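Local atomic coordinates of putative methyltransferase (Emericella variicolor, PDB entry 7DMB), a protein that probably transfers methyl groups from S-adenosylmethionine as a trans-acting methyltransferase of calbistrin biosynthesis, and binds S-adenosyl-L-homocysteine. Residues W140-R148 with V166-F176; Q30-P38 with L189-L200. All blocks are in the same frame, centred on the assembly; numbering follows the deposited sequence.

Contact 1: residues W140-R148 with V166-F176; sequences WPVIEGPWR and VLLKDGLLEKF
Pro141 and Phe176 bring their CA atoms within 5.0 Å where helix 140-148 crosses helix 172-176, their N-to-C directions 131° apart and their axes 8.5 Å from each other at closest approach. Leu172 is the knob of this helical packing and fills a hole made by Trp140, Pro141, Gly145 and Arg148. With CG anti to the backbone N (chi1 -168°), the branch points at Arg148, and CD1 lies over the centre of one guanidinium face, 3.6 Å from CZ, while CD2 turns to the Pro141 carbonyl and the bare backbone of Gly145. Beside it, Pro141 lays CB and CG on the start of helix 172-181, with CG 3.4 Å from Lys175 O. The indole of Trp140 meets the CD methylene of Lys175 at its edge and offers the rim of one face to Leu172 CD1. Extended from CG to NE, Arg148 reaches the turn between helices 163-168 and 172-181, where NH1 and NH2 both grip Lys169 O, each at 2.9 Å, the oxygen lying in the guanidinium plane; NH2 comes from above the carbonyl plane. NH1 adds a weak bond to Val166 O, and a water joins NH2 to Asp170 OD2. Lys169 O also receives Leu172 N, so three donors converge on one carbonyl. The cation thus ties down the helix-helix turn, and the water-linked carboxylate of Asp170 probably helps to balance its charge.

Contact 2: residues Q30-P38 with L189-L200; sequences QTVDLQWTP and LINLMGRTNPGL
Trp36 and Leu34 lie against helix 187-196, which leads into strand 200-205 of the seven-stranded sheet, whose 3-2-1-4-5-7-6 order is that of the class I, Rossmann-like methyltransferase fold. The indole comes in edge first: Met193 O lies near its plane, 3.6 Å from CZ3, while the CB of Met193 packs on the same corner of the ring. Leu200 crosses the indole at about a right angle and sets CD1 3.4 Å from CZ3. Asn197 likewise stands across it, ring and amide planes 89° apart, and touches CE3 with its CB. NE1 is bonded elsewhere, to Lys305 O. Leu34 slides past Leu192 in the opposite direction, its CD1 3.6 Å from Leu192 CG, and meets Met193 nearly at right angles; Val32 continues the apolar row to Leu189. The N-terminal segment is thereby laid over the helix by apolar contacts, and Val278 and Leu379 of the central sheet also pack on Met193. Thr196 presents CG2, anti to its own N, to Trp36 CB and Thr37, whereas its hydroxyl turns back to the helix. There OG1 donates to Leu192 O at 2.6 Å, on the face of that carbonyl opposite to Thr196 N.

Contact 1 is nested in sequence within the loop that contact 2 closes: 30-38 comes first, then 140-148 and 166-176, and finally 189-200. In space their centres lie about 35 Å apart, on opposite sides of the centre of the chain, with nearest atoms about 18 Å apart. Contact 1 joins helices 140-157, 163-168 and 172-181 beside the cofactor site, Phe176 having its side chain about 8 Å from the bound S-adenosyl-L-homocysteine. Contact 2 lies away from that site and lays residues 30-38 on helix 187-196 and the start of strand 200-205. Helices 172-181 and 187-196 follow closely in sequence, so this short part of the chain leads from the helical region to the Rossmann-like sheet.

Contact 1: residues W140-R148 with V166-F176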
loop_
_atom_site.group_PDB
_atom_site.type_symbol
_atom_site.label_atom_id
_atom_site.label_comp_id
_atom_site.label_asym_id
_atom_site.label_seq_id
_atom_site.Cartn_x
_atom_site.Cartn_y
_atom_site.Cartn_z
ATOM N N TRP A 140 -2.272 16.691 2.111
ATOM C CA TRP A 140 -2.083 17.259 0.778
ATOM C C TRP A 140 -2.065 16.221 -0.338
ATOM O O TRP A 140 -2.796 16.404 -1.323
ATOM C CB TRP A 140 -0.789 18.088 0.769
ATOM C CG TRP A 140 -0.431 18.507 -0.598
ATOM C CD1 TRP A 140 -1.063 19.456 -1.354
ATOM C CD2 TRP A 140 0.597 17.954 -1.425
ATOM N NE1 TRP A 140 -0.466 19.548 -2.588
ATOM C CE2 TRP A 140 0.553 18.634 -2.657
ATOM C CE3 TRP A 140 1.573 16.970 -1.231
ATOM C CZ2 TRP A 140 1.438 18.359 -3.691
ATOM C CZ3 TRP A 140 2.454 16.700 -2.259
ATOM C CH2 TRP A 140 2.376 17.383 -3.475
ATOM N N PRO A 141 -1.275 15.135 -0.267
ATOM C CA PRO A 141 -1.206 14.209 -1.407
ATOM C C PRO A 141 -2.485 13.437 -1.659
ATOM O O PRO A 141 -2.766 13.105 -2.818
ATOM C CB PRO A 141 -0.069 13.250 -1.020
ATOM C CG PRO A 141 -0.076 13.267 0.477
ATOM C CD PRO A 141 -0.389 14.702 0.834
ATOM N N VAL A 142 -3.241 13.086 -0.618
ATOM C CA VAL A 142 -4.447 12.305 -0.863
ATOM C C VAL A 142 -5.598 13.152 -1.396
ATOM O O VAL A 142 -6.577 12.587 -1.885
ATOM C CB VAL A 142 -4.870 11.536 0.407
ATOM C CG1 VAL A 142 -3.814 10.508 0.753
ATOM C CG2 VAL A 142 -5.089 12.472 1.583
ATOM N N ILE A 143 -5.509 14.479 -1.331
ATOM C CA ILE A 143 -6.502 15.359 -1.939
ATOM C C ILE A 143 -6.049 15.846 -3.307
ATOM O O ILE A 143 -6.843 15.901 -4.251
ATOM C CB ILE A 143 -6.799 16.543 -0.998
ATOM C CG1 ILE A 143 -7.398 16.032 0.314
ATOM C CG2 ILE A 143 -7.736 17.569 -1.669
ATOM C CD1 ILE A 143 -8.624 15.167 0.129
ATOM N N GLU A 144 -4.762 16.183 -3.414
ATOM C CA GLU A 144 -4.188 16.668 -4.661
ATOM C C GLU A 144 -4.104 15.573 -5.698
ATOM O O GLU A 144 -4.212 15.853 -6.898
ATOM C CB GLU A 144 -2.780 17.240 -4.410
ATOM C CG GLU A 144 -2.206 17.988 -5.591
ATOM C CD GLU A 144 -2.886 19.333 -5.795
ATOM O OE1 GLU A 144 -3.785 19.681 -5.001
ATOM O OE2 GLU A 144 -2.510 20.049 -6.738
ATOM N N GLY A 145 -3.879 14.333 -5.256
ATOM C CA GLY A 145 -3.761 13.197 -6.140
ATOM C C GLY A 145 -4.984 13.026 -7.021
ATOM O O GLY A 145 -4.900 13.043 -8.252
ATOM N N PRO A 146 -6.148 12.840 -6.405
ATOM C CA PRO A 146 -7.370 12.705 -7.226
ATOM C C PRO A 146 -7.635 13.922 -8.110
ATOM O O PRO A 146 -8.048 13.764 -9.269
ATOM C CB PRO A 146 -8.483 12.481 -6.184
ATOM C CG PRO A 146 -7.867 12.823 -4.852
ATOM C CD PRO A 146 -6.392 12.605 -4.972
ATOM N N TRP A 147 -7.362 15.129 -7.612
ATOM C CA TRP A 147 -7.501 16.322 -8.441
ATOM C C TRP A 147 -6.676 16.197 -9.718
ATOM O O TRP A 147 -7.167 16.467 -10.827
ATOM C CB TRP A 147 -7.090 17.578 -7.664
ATOM C CG TRP A 147 -6.781 18.693 -8.609
ATOM C CD1 TRP A 147 -5.555 19.030 -9.124
ATOM C CD2 TRP A 147 -7.728 19.561 -9.225
ATOM N NE1 TRP A 147 -5.693 20.069 -10.008
ATOM C CE2 TRP A 147 -7.015 20.417 -10.084
ATOM C CE3 TRP A 147 -9.117 19.704 -9.128
ATOM C CZ2 TRP A 147 -7.641 21.416 -10.829
ATOM C CZ3 TRP A 147 -9.742 20.696 -9.878
ATOM C CH2 TRP A 147 -9.004 21.538 -10.713
ATOM N N ARG A 148 -5.418 15.765 -9.578
ATOM C CA ARG A 148 -4.547 15.585 -10.743
ATOM C C ARG A 148 -5.064 14.507 -11.693
ATOM O O ARG A 148 -4.879 14.616 -12.913
ATOM C CB ARG A 148 -3.125 15.213 -10.311
ATOM C CG ARG A 148 -2.295 16.303 -9.659
ATOM C CD ARG A 148 -0.865 15.768 -9.469
ATOM N NE ARG A 148 -0.044 16.693 -8.702
ATOM C CZ ARG A 148 1.208 16.472 -8.329
ATOM N NH1 ARG A 148 1.814 15.333 -8.632
ATOM N NH2 ARG A 148 1.848 17.407 -7.641
ATOM N N VAL A 166 2.438 12.123 -13.796
ATOM C CA VAL A 166 1.493 13.046 -13.183
ATOM C C VAL A 166 1.589 12.975 -11.665
ATOM O O VAL A 166 1.629 14.003 -10.982
ATOM C CB VAL A 166 0.069 12.751 -13.689
ATOM C CG1 VAL A 166 -0.982 13.316 -12.725
ATOM C CG2 VAL A 166 -0.106 13.301 -15.092
ATOM N N LEU A 167 1.675 11.765 -11.113
ATOM C CA LEU A 167 1.705 11.637 -9.662
ATOM C C LEU A 167 3.085 11.910 -9.070
ATOM O O LEU A 167 3.186 12.167 -7.869
ATOM C CB LEU A 167 1.215 10.249 -9.241
ATOM C CG LEU A 167 -0.215 9.887 -9.678
ATOM C CD1 LEU A 167 -0.678 8.541 -9.087
ATOM C CD2 LEU A 167 -1.174 10.992 -9.303
ATOM N N LEU A 168 4.142 11.874 -9.887
ATOM C CA LEU A 168 5.487 12.106 -9.369
ATOM C C LEU A 168 5.707 13.566 -9.012
ATOM O O LEU A 168 6.480 13.863 -8.098
ATOM C CB LEU A 168 6.541 11.663 -10.389
ATOM C CG LEU A 168 6.848 10.166 -10.483
ATOM C CD1 LEU A 168 8.100 9.911 -11.340
ATOM C CD2 LEU A 168 6.986 9.555 -9.097
ATOM N N LYS A 169 5.026 14.481 -9.700
ATOM C CA LYS A 169 5.304 15.899 -9.540
ATOM C C LYS A 169 5.213 16.328 -8.079
ATOM O O LYS A 169 4.311 15.913 -7.341
ATOM C CB LYS A 169 4.339 16.726 -10.385
ATOM C CG LYS A 169 4.584 18.222 -10.310
ATOM C CD LYS A 169 3.930 18.917 -11.490
ATOM C CE LYS A 169 4.153 20.417 -11.489
ATOM N NZ LYS A 169 3.079 21.152 -10.799
ATOM N N ASP A 170 6.185 17.153 -7.670
ATOM C CA ASP A 170 6.265 17.734 -6.331
ATOM C C ASP A 170 6.240 16.668 -5.237
ATOM O O ASP A 170 5.768 16.922 -4.126
ATOM C CB ASP A 170 5.153 18.770 -6.114
ATOM C CG ASP A 170 5.441 20.091 -6.825
ATOM O OD1 ASP A 170 6.623 20.483 -6.887
ATOM O OD2 ASP A 170 4.498 20.728 -7.339
ATOM N N GLY A 171 6.756 15.475 -5.530
ATOM C CA GLY A 171 6.889 14.437 -4.519
ATOM C C GLY A 171 5.588 13.844 -4.024
ATOM O O GLY A 171 5.569 13.215 -2.957
ATOM N N LEU A 172 4.504 13.995 -4.792
ATOM C CA LEU A 172 3.190 13.566 -4.327
ATOM C C LEU A 172 3.159 12.066 -4.026
ATOM O O LEU A 172 2.612 11.647 -3.001
ATOM C CB LEU A 172 2.123 13.944 -5.355
ATOM C CG LEU A 172 0.701 13.805 -4.840
ATOM C CD1 LEU A 172 -0.183 14.917 -5.403
ATOM C CD2 LEU A 172 0.129 12.418 -5.150
ATOM N N LEU A 173 3.738 11.243 -4.905
ATOM C CA LEU A 173 3.706 9.793 -4.688
ATOM C C LEU A 173 4.310 9.410 -3.337
ATOM O O LEU A 173 3.720 8.637 -2.574
ATOM C CB LEU A 173 4.435 9.068 -5.820
ATOM C CG LEU A 173 3.539 8.326 -6.812
ATOM C CD1 LEU A 173 4.320 7.209 -7.486
ATOM C CD2 LEU A 173 2.282 7.785 -6.129
ATOM N N GLU A 174 5.487 9.950 -3.024
ATOM C CA GLU A 174 6.129 9.652 -1.743
ATOM C C GLU A 174 5.278 10.123 -0.573
ATOM O O GLU A 174 5.167 9.430 0.447
ATOM C CB GLU A 174 7.507 10.313 -1.674
ATOM C CG GLU A 174 8.192 10.172 -0.313
ATOM C CD GLU A 174 9.597 10.766 -0.307
ATOM O OE1 GLU A 174 10.228 10.843 -1.382
ATOM O OE2 GLU A 174 10.072 11.160 0.776
ATOM N N LYS A 175 4.690 11.316 -0.693
ATOM C CA LYS A 175 3.875 11.845 0.387
ATOM C C LYS A 175 2.580 11.057 0.524
ATOM O O LYS A 175 2.074 10.867 1.637
ATOM C CB LYS A 175 3.623 13.336 0.141
ATOM C CG LYS A 175 4.841 14.218 0.479
ATOM C CD LYS A 175 4.973 15.388 -0.477
ATOM C CE LYS A 175 5.763 16.549 0.133
ATOM N NZ LYS A 175 6.253 17.491 -0.918
ATOM N N PHE A 176 2.056 10.563 -0.596
ATOM C CA PHE A 176 0.873 9.709 -0.570
ATOM C C PHE A 176 1.148 8.420 0.204
ATOM O O PHE A 176 0.389 8.050 1.108
ATOM C CB PHE A 176 0.428 9.431 -2.010
ATOM C CG PHE A 176 -0.765 8.519 -2.128
ATOM C CD1 PHE A 176 -2.033 9.045 -2.355
ATOM C CD2 PHE A 176 -0.617 7.137 -2.052
ATOM C CE1 PHE A 176 -3.140 8.213 -2.481
ATOM C CE2 PHE A 176 -1.715 6.299 -2.173
ATOM C CZ PHE A 176 -2.981 6.841 -2.393
HETATM O O HOH W 1 1.926 20.192 -6.891
#

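Contact 2: residues Q30-P38 with L189-L200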
loop_
_atom_site.group_PDB
_atom_site.type_symbol
_atom_site.label_atom_id
_atom_site.label_comp_id
_atom_site.label_asym_id
_atom_site.label_seq_id
_atom_site.Cartn_x
_atom_site.Cartn_y
_atom_site.Cartn_z
ATOM N N GLN A 30 -4.423 -12.871 16.804
ATOM C CA GLN A 30 -4.379 -11.763 17.741
ATOM C C GLN A 30 -3.109 -11.730 18.591
ATOM O O GLN A 30 -3.010 -10.885 19.481
ATOM C CB GLN A 30 -5.615 -11.801 18.641
ATOM C CG GLN A 30 -6.909 -11.486 17.910
ATOM C CD GLN A 30 -6.871 -10.122 17.245
ATOM O OE1 GLN A 30 -6.806 -10.016 16.018
ATOM N NE2 GLN A 30 -6.881 -9.068 18.057
ATOM N N THR A 31 -2.141 -12.622 18.353
ATOM C CA THR A 31 -0.908 -12.623 19.136
ATOM C C THR A 31 0.309 -12.873 18.250
ATOM O O THR A 31 0.220 -13.525 17.205
ATOM C CB THR A 31 -0.907 -13.686 20.252
ATOM O OG1 THR A 31 -0.667 -14.978 19.675
ATOM C CG2 THR A 31 -2.219 -13.695 21.033
ATOM N N VAL A 32 1.459 -12.371 18.699
ATOM C CA VAL A 32 2.738 -12.554 18.017
ATOM C C VAL A 32 3.644 -13.375 18.922
ATOM O O VAL A 32 3.864 -13.004 20.080
ATOM C CB VAL A 32 3.399 -11.207 17.686
ATOM C CG1 VAL A 32 4.850 -11.413 17.247
ATOM C CG2 VAL A 32 2.606 -10.439 16.639
ATOM N N ASP A 33 4.178 -14.482 18.394
ATOM C CA ASP A 33 5.140 -15.325 19.120
ATOM C C ASP A 33 6.327 -15.624 18.201
ATOM O O ASP A 33 6.302 -16.583 17.420
ATOM C CB ASP A 33 4.485 -16.608 19.625
ATOM C CG ASP A 33 5.319 -17.298 20.695
ATOM O OD1 ASP A 33 6.432 -16.817 20.973
ATOM O OD2 ASP A 33 4.867 -18.311 21.260
ATOM N N LEU A 34 7.370 -14.797 18.302
ATOM C CA LEU A 34 8.473 -14.868 17.347
ATOM C C LEU A 34 9.242 -16.183 17.436
ATOM O O LEU A 34 9.726 -16.680 16.411
ATOM C CB LEU A 34 9.414 -13.684 17.555
ATOM C CG LEU A 34 8.766 -12.317 17.335
ATOM C CD1 LEU A 34 9.728 -11.222 17.717
ATOM C CD2 LEU A 34 8.335 -12.163 15.872
ATOM N N GLN A 35 9.370 -16.756 18.635
ATOM C CA GLN A 35 10.029 -18.056 18.829
ATOM C C GLN A 35 11.462 -18.072 18.278
ATOM O O GLN A 35 11.900 -19.047 17.665
ATOM C CB GLN A 35 9.188 -19.185 18.220
ATOM C CG GLN A 35 7.874 -19.457 18.966
ATOM C CD GLN A 35 6.943 -20.377 18.199
ATOM O OE1 GLN A 35 7.376 -21.143 17.341
ATOM N NE2 GLN A 35 5.647 -20.303 18.506
ATOM N N TRP A 36 12.196 -16.980 18.486
ATOM C CA TRP A 36 13.597 -16.889 18.071
ATOM C C TRP A 36 14.577 -17.156 19.208
ATOM O O TRP A 36 15.765 -17.382 18.954
ATOM C CB TRP A 36 13.889 -15.498 17.492
ATOM C CG TRP A 36 13.305 -15.243 16.113
ATOM C CD1 TRP A 36 12.795 -16.169 15.244
ATOM C CD2 TRP A 36 13.181 -13.974 15.461
ATOM N NE1 TRP A 36 12.366 -15.556 14.094
ATOM C CE2 TRP A 36 12.587 -14.208 14.201
ATOM C CE3 TRP A 36 13.518 -12.661 15.818
ATOM C CZ2 TRP A 36 12.320 -13.178 13.300
ATOM C CZ3 TRP A 36 13.259 -11.642 14.924
ATOM C CH2 TRP A 36 12.668 -11.908 13.674
ATOM N N THR A 37 14.112 -17.098 20.444
ATOM C CA THR A 37 14.888 -17.370 21.640
ATOM C C THR A 37 13.997 -18.185 22.559
ATOM O O THR A 37 12.774 -18.209 22.377
ATOM C CB THR A 37 15.322 -16.074 22.339
ATOM O OG1 THR A 37 14.167 -15.256 22.558
ATOM C CG2 THR A 37 16.333 -15.313 21.497
ATOM N N PRO A 38 14.569 -18.870 23.551
ATOM C CA PRO A 38 13.710 -19.516 24.553
ATOM C C PRO A 38 12.863 -18.516 25.327
ATOM O O PRO A 38 11.863 -18.914 25.937
ATOM C CB PRO A 38 14.706 -20.250 25.463
ATOM C CG PRO A 38 16.023 -19.592 25.222
ATOM C CD PRO A 38 16.000 -19.123 23.796
ATOM N N LEU A 189 6.261 -3.706 16.710
ATOM C CA LEU A 189 6.588 -5.024 16.164
ATOM C C LEU A 189 8.038 -5.081 15.706
ATOM O O LEU A 189 8.760 -6.045 15.995
ATOM C CB LEU A 189 5.677 -5.380 14.994
ATOM C CG LEU A 189 6.104 -6.700 14.336
ATOM C CD1 LEU A 189 5.959 -7.832 15.339
ATOM C CD2 LEU A 189 5.332 -7.028 13.047
ATOM N N ILE A 190 8.465 -4.076 14.938
ATOM C CA ILE A 190 9.838 -4.056 14.455
ATOM C C ILE A 190 10.800 -4.004 15.629
ATOM O O ILE A 190 11.790 -4.745 15.677
ATOM C CB ILE A 190 10.038 -2.879 13.484
ATOM C CG1 ILE A 190 9.122 -3.029 12.262
ATOM C CG2 ILE A 190 11.502 -2.761 13.061
ATOM C CD1 ILE A 190 9.421 -4.231 11.407
ATOM N N ASN A 191 10.505 -3.159 16.618
ATOM C CA ASN A 191 11.377 -3.068 17.784
ATOM C C ASN A 191 11.490 -4.419 18.499
ATOM O O ASN A 191 12.581 -4.815 18.915
ATOM C CB ASN A 191 10.863 -1.971 18.714
ATOM C CG ASN A 191 11.731 -1.788 19.939
ATOM O OD1 ASN A 191 11.334 -2.138 21.043
ATOM N ND2 ASN A 191 12.925 -1.233 19.748
ATOM N N LEU A 192 10.382 -5.152 18.623
ATOM C CA LEU A 192 10.419 -6.450 19.295
ATOM C C LEU A 192 11.334 -7.428 18.556
ATOM O O LEU A 192 12.179 -8.087 19.174
ATOM C CB LEU A 192 9.003 -7.020 19.429
ATOM C CG LEU A 192 8.913 -8.466 19.944
ATOM C CD1 LEU A 192 9.661 -8.588 21.255
ATOM C CD2 LEU A 192 7.443 -8.942 20.106
ATOM N N MET A 193 11.182 -7.527 17.228
ATOM C CA MET A 193 12.092 -8.332 16.419
ATOM C C MET A 193 13.547 -7.927 16.628
ATOM O O MET A 193 14.428 -8.787 16.775
ATOM C CB MET A 193 11.724 -8.199 14.942
ATOM C CG MET A 193 10.364 -8.727 14.607
ATOM S SD MET A 193 9.893 -8.205 12.970
ATOM C CE MET A 193 8.697 -9.488 12.572
ATOM N N GLY A 194 13.820 -6.621 16.643
ATOM C CA GLY A 194 15.196 -6.159 16.752
ATOM C C GLY A 194 15.788 -6.362 18.136
ATOM O O GLY A 194 16.945 -6.771 18.274
ATOM N N ARG A 195 15.014 -6.078 19.182
ATOM C CA ARG A 195 15.499 -6.409 20.512
ATOM C C ARG A 195 15.671 -7.915 20.690
ATOM O O ARG A 195 16.531 -8.348 21.473
ATOM C CB ARG A 195 14.556 -5.843 21.567
ATOM C CG ARG A 195 14.705 -4.331 21.768
ATOM C CD ARG A 195 13.777 -3.841 22.861
ATOM N NE ARG A 195 12.376 -4.007 22.483
ATOM C CZ ARG A 195 11.583 -4.982 22.920
ATOM N NH1 ARG A 195 12.052 -5.897 23.759
ATOM N NH2 ARG A 195 10.320 -5.035 22.519
ATOM N N THR A 196 14.878 -8.730 19.971
ATOM C CA THR A 196 14.989 -10.185 20.089
ATOM C C THR A 196 16.158 -10.725 19.276
ATOM O O THR A 196 16.864 -11.636 19.724
ATOM C CB THR A 196 13.702 -10.883 19.633
ATOM O OG1 THR A 196 12.563 -10.358 20.338
ATOM C CG2 THR A 196 13.813 -12.389 19.874
ATOM N N ASN A 197 16.355 -10.200 18.067
ATOM C CA ASN A 197 17.511 -10.517 17.230
ATOM C C ASN A 197 18.186 -9.201 16.865
ATOM O O ASN A 197 17.843 -8.582 15.844
ATOM C CB ASN A 197 17.112 -11.300 15.980
ATOM C CG ASN A 197 18.322 -11.667 15.108
ATOM O OD1 ASN A 197 19.485 -11.383 15.463
ATOM N ND2 ASN A 197 18.052 -12.285 13.954
ATOM N N PRO A 198 19.166 -8.748 17.658
ATOM C CA PRO A 198 19.816 -7.452 17.375
ATOM C C PRO A 198 20.695 -7.470 16.139
ATOM O O PRO A 198 21.190 -6.400 15.738
ATOM C CB PRO A 198 20.637 -7.169 18.647
ATOM C CG PRO A 198 20.245 -8.245 19.643
ATOM C CD PRO A 198 19.689 -9.393 18.873
ATOM N N GLY A 199 20.883 -8.631 15.515
ATOM C CA GLY A 199 21.597 -8.729 14.256
ATOM C C GLY A 199 20.675 -9.015 13.085
ATOM O O GLY A 199 21.079 -9.639 12.094
ATOM N N LEU A 200 19.433 -8.542 13.194
ATOM C CA LEU A 200 18.391 -8.876 12.231
ATOM C C LEU A 200 18.870 -8.665 10.797
ATOM O O LEU A 200 19.465 -7.635 10.467
ATOM C CB LEU A 200 17.144 -8.023 12.512
ATOM C CG LEU A 200 15.773 -8.648 12.230
ATOM C CD1 LEU A 200 15.492 -9.829 13.155
ATOM C CD2 LEU A 200 14.658 -7.584 12.309
#